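Local coordinates for protein chemotactic transducer PctC (Pseudomonas aeruginosa, PDB 5LTV) that binds gamma-aminobutyric acid through its extracytoplasmic Cache-type sensor domain and probably relays this to the chemotaxis machinery as a chemoreceptor, at residues 39-42 with 43-47; 173-176 with 177-181. All blocks are in the same frame, centred on the assembly; numbering follows the deposited sequence. Where two conformers were deposited one is given.

Contact 1 of 2, residues 39-42 with 43-47; sequences GEIG and TLTAS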
loop_
_atom_site.group_PDB
_atom_site.type_symbol
_atom_site.label_atom_id
_atom_site.label_comp_id
_atom_site.label_asym_id
_atom_site.label_seq_id
_atom_site.Cartn_x
_atom_site.Cartn_y
_atom_site.Cartn_z
ATOM N N GLY A 39 13.984 -14.576 -14.616
ATOM C CA GLY A 39 13.047 -13.726 -15.333
ATOM C C GLY A 39 11.616 -14.241 -15.276
ATOM O O GLY A 39 10.666 -13.452 -15.244
ATOM N N GLU A 40 11.443 -15.563 -15.261
ATOM C CA GLU A 40 10.112 -16.147 -15.187
ATOM C C GLU A 40 9.542 -16.071 -13.777
ATOM O O GLU A 40 8.348 -15.808 -13.599
ATOM C CB GLU A 40 10.144 -17.600 -15.658
ATOM C CG GLU A 40 8.763 -18.195 -15.885
ATOM C CD GLU A 40 7.986 -17.468 -16.974
ATOM O OE1 GLU A 40 8.249 -17.713 -18.173
ATOM O OE2 GLU A 40 7.118 -16.641 -16.625
ATOM N N ILE A 41 10.379 -16.301 -12.766
ATOM C CA ILE A 41 9.903 -16.221 -11.391
ATOM C C ILE A 41 9.584 -14.790 -11.018
ATOM O O ILE A 41 8.612 -14.525 -10.311
ATOM C CB ILE A 41 10.948 -16.821 -10.441
ATOM C CG1 ILE A 41 11.277 -18.244 -10.887
ATOM C CG2 ILE A 41 10.494 -16.693 -8.947
ATOM C CD1 ILE A 41 11.867 -19.057 -9.817
ATOM N N GLY A 42 10.413 -13.849 -11.460
ATOM C CA GLY A 42 10.124 -12.450 -11.201
ATOM C C GLY A 42 8.817 -12.004 -11.824
ATOM O O GLY A 42 8.059 -11.248 -11.218
ATOM N N THR A 43 8.537 -12.477 -13.039
ATOM C CA THR A 43 7.289 -12.144 -13.706
ATOM C C THR A 43 6.096 -12.682 -12.929
ATOM O O THR A 43 5.151 -11.942 -12.629
ATOM C CB THR A 43 7.313 -12.708 -15.124
ATOM O OG1 THR A 43 8.268 -11.977 -15.897
ATOM C CG2 THR A 43 5.965 -12.591 -15.780
ATOM N N LEU A 44 6.131 -13.968 -12.585
ATOM C CA LEU A 44 5.039 -14.557 -11.829
ATOM C C LEU A 44 4.938 -13.961 -10.430
ATOM O O LEU A 44 3.846 -13.929 -9.858
ATOM C CB LEU A 44 5.226 -16.071 -11.745
ATOM C CG LEU A 44 5.084 -16.806 -13.082
ATOM C CD1 LEU A 44 5.311 -18.317 -12.917
ATOM C CD2 LEU A 44 3.744 -16.506 -13.752
ATOM N N THR A 45 6.067 -13.532 -9.843
ATOM C CA THR A 45 6.022 -12.945 -8.501
ATOM C C THR A 45 5.365 -11.578 -8.548
ATOM O O THR A 45 4.541 -11.250 -7.689
ATOM C CB THR A 45 7.425 -12.850 -7.904
ATOM O OG1 THR A 45 7.979 -14.159 -7.827
ATOM C CG2 THR A 45 7.385 -12.295 -6.513
ATOM N N ALA A 46 5.664 -10.810 -9.602
ATOM C CA ALA A 46 5.077 -9.493 -9.778
ATOM C C ALA A 46 3.593 -9.588 -10.089
ATOM O O ALA A 46 2.787 -8.823 -9.550
ATOM C CB ALA A 46 5.799 -8.740 -10.891
ATOM N N SER A 47 3.209 -10.509 -10.958
ATOM C CA SER A 47 1.795 -10.560 -11.282
ATOM C C SER A 47 0.985 -11.079 -10.095
ATOM O O SER A 47 -0.203 -10.758 -9.984
ATOM C CB SER A 47 1.574 -11.392 -12.555
ATOM O OG SER A 47 2.055 -12.716 -12.378
#
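From Gly39 to Ala46 four successive i-to-i+4 bonds of regular helix run from Thr43, Leu44, Thr45 and Ala46 N to the carbonyls of Gly39, Glu40, Ile41 and Gly42; that of Leu44 N to Glu40 O (3.1 Å) is the straightest, at 172°. Both threonines fold their hydroxyl back onto the helix. Thr43 OG1 bonds to Gly39 O at 2.9 Å, nearly in line with the C=O, and Thr45 OG1 reaches Ile41 O at 2.6 Å from above the carbonyl plane. Both carbonyl oxygens are thus gripped twice, since the backbone N of the same threonine bonds to each; at Ile41 O, Thr45 N arrives at 2.8 Å from the face opposite to OG1. The rotation responsible puts OG1 anti to the carbonyl carbon and beside the backbone N (chi1 -60° in Thr45), where it can reach back one turn. Ile41 CG2 also lies against Thr45 OG1, 3.7 Å away. Ile41, Thr45 and Ala46 rest on Leu255 and Val253 of strand 251-256. Such i-to-i+4 hydroxyl bonds are common for threonine within helices; here they lie on the long helix 34-68 that, as in double Cache sensors, packs along the sheet of strand 251-256.

Contact 2 of 2, residues 173-176 with 177-181; sequences TLTA and ILNSL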
loop_
_atom_site.group_PDB
_atom_site.type_symbol
_atom_site.label_atom_id
_atom_site.label_comp_id
_atom_site.label_asym_id
_atom_site.label_seq_id
_atom_site.Cartn_x
_atom_site.Cartn_y
_atom_site.Cartn_z
ATOM N N THR A 173 2.178 -8.653 6.126
ATOM C CA THR A 173 1.210 -9.345 5.283
ATOM C C THR A 173 1.638 -9.344 3.822
ATOM O O THR A 173 1.560 -10.372 3.131
ATOM C CB THR A 173 -0.154 -8.670 5.413
ATOM O OG1 THR A 173 -0.491 -8.528 6.796
ATOM C CG2 THR A 173 -1.232 -9.471 4.656
ATOM N N LEU A 174 2.057 -8.178 3.318
ATOM C CA LEU A 174 2.494 -8.088 1.929
ATOM C C LEU A 174 3.789 -8.838 1.723
ATOM O O LEU A 174 3.961 -9.525 0.698
ATOM C CB LEU A 174 2.646 -6.632 1.501
ATOM C CG LEU A 174 1.337 -5.817 1.520
ATOM C CD1 LEU A 174 1.535 -4.348 1.248
ATOM C CD2 LEU A 174 0.518 -6.391 0.476
ATOM N N THR A 175 4.713 -8.740 2.687
ATOM C CA THR A 175 6.002 -9.387 2.503
ATOM C C THR A 175 5.844 -10.897 2.425
ATOM O O THR A 175 6.487 -11.553 1.594
ATOM C CB THR A 175 6.960 -8.990 3.620
ATOM O OG1 THR A 175 7.045 -7.568 3.673
ATOM C CG2 THR A 175 8.353 -9.581 3.369
ATOM N N ALA A 176 4.959 -11.459 3.244
ATOM C CA ALA A 176 4.605 -12.873 3.148
ATOM C C ALA A 176 4.114 -13.253 1.750
ATOM O O ALA A 176 4.559 -14.260 1.189
ATOM C CB ALA A 176 3.540 -13.201 4.180
ATOM N N ILE A 177 3.161 -12.483 1.187
ATOM C CA ILE A 177 2.687 -12.752 -0.176
ATOM C C ILE A 177 3.860 -12.814 -1.146
ATOM O O ILE A 177 3.947 -13.718 -1.975
ATOM C CB ILE A 177 1.674 -11.693 -0.648
ATOM C CG1 ILE A 177 0.563 -11.457 0.363
ATOM C CG2 ILE A 177 1.076 -12.123 -1.991
ATOM C CD1 ILE A 177 -0.463 -12.547 0.364
ATOM N N LEU A 178 4.767 -11.828 -1.056
ATOM C CA LEU A 178 5.904 -11.711 -1.970
ATOM C C LEU A 178 6.824 -12.922 -1.901
ATOM O O LEU A 178 7.303 -13.400 -2.939
ATOM C CB LEU A 178 6.684 -10.442 -1.647
ATOM C CG LEU A 178 7.447 -9.835 -2.797
ATOM C CD1 LEU A 178 6.489 -9.248 -3.842
ATOM C CD2 LEU A 178 8.364 -8.777 -2.250
ATOM N N ASN A 179 7.090 -13.425 -0.692
ATOM C CA ASN A 179 8.005 -14.539 -0.442
ATOM C C ASN A 179 7.284 -15.862 -0.210
ATOM O O ASN A 179 7.674 -16.641 0.677
ATOM C CB ASN A 179 8.903 -14.221 0.745
ATOM C CG ASN A 179 9.958 -13.207 0.401
ATOM O OD1 ASN A 179 11.051 -13.562 -0.041
ATOM N ND2 ASN A 179 9.630 -11.928 0.571
ATOM N N SER A 180 6.259 -16.176 -1.009
ATOM C CA SER A 180 5.526 -17.414 -0.756
ATOM C C SER A 180 6.316 -18.671 -1.123
ATOM O O SER A 180 5.858 -19.774 -0.809
ATOM C CB SER A 180 4.169 -17.394 -1.476
ATOM O OG SER A 180 4.298 -17.120 -2.863
ATOM N N LEU A 181 7.486 -18.541 -1.748
ATOM C CA LEU A 181 8.334 -19.697 -2.032
ATOM C C LEU A 181 9.566 -19.760 -1.150
ATOM O O LEU A 181 10.657 -19.413 -1.587
ATOM C CB LEU A 181 8.766 -19.693 -3.487
ATOM C CG LEU A 181 8.028 -20.701 -4.359
ATOM C CD1 LEU A 181 8.550 -20.584 -5.786
ATOM C CD2 LEU A 181 8.166 -22.137 -3.806
HETATM O O HOH W 1 5.384 -16.640 2.393
#
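Ile177 packs back on the preceding turn at the end of helix 171-178, the short helix that follows strand 160-170 and leads from the first sheet of this double Cache fold toward the second. Its CB sits 3.4 Å from Leu174 O. CG1, anti to the carbonyl carbon and beside the backbone N (chi1 -50°), comes to 3.1 Å from Thr173 O, the same oxygen that accepts the hydrogen bond from Ile177 N at 3.3 Å. At the tip, CD1 keeps near that carbonyl, 4.1 Å from Thr173 O. The side chain as a whole also touches Asn48, Ile49 and Trp52 of helix 34-68, so it joins the two helices; Leu174 adds to this by meeting Trp52 as well as Leu200 of strand 198-200.

The helical bonding continues with Leu178 N to Leu174 O and Asn179 N to Thr175 O. Asn179 is the first residue to leave helical torsions (phi/psi -101/43°). Its side chain lies alongside that of Thr175, pointing the same way, with ND2 3.9 Å from Thr175 CG2. ND2 also gives Thr175 O a weak second bond, while its stronger partner is Ala189 O at the start of strand 188-193. Thr175 OG1 turns back instead to Leu171 O within the helix. A water sits where the chain leaves the helix, donating to Ala176 O at 2.8 Å and, more weakly, to Asn179 O at 2.9 Å, so that it bridges the two oxygens.

How the contacts relate
Both contacts are local, one within a helix and the other at a helix end, and both sit at the margin of the core, with Gly42 and Ala46 buried in contact 1 and Leu174 and Leu178 in contact 2. Their centres are about 13 Å apart, and they meet directly where Thr45 CG2 packs against Leu178 O at 3.7 Å. In 39-47 the helix continues beyond both ends, and threonine hydroxyls bond to carbonyls of the preceding turn. In 173-181 the helix stops, and an asparagine amide and a water attend its last carbonyls. Helix 34-68 is common to both: it carries contact 1, and side chains of contact 2 pack on its residues further along.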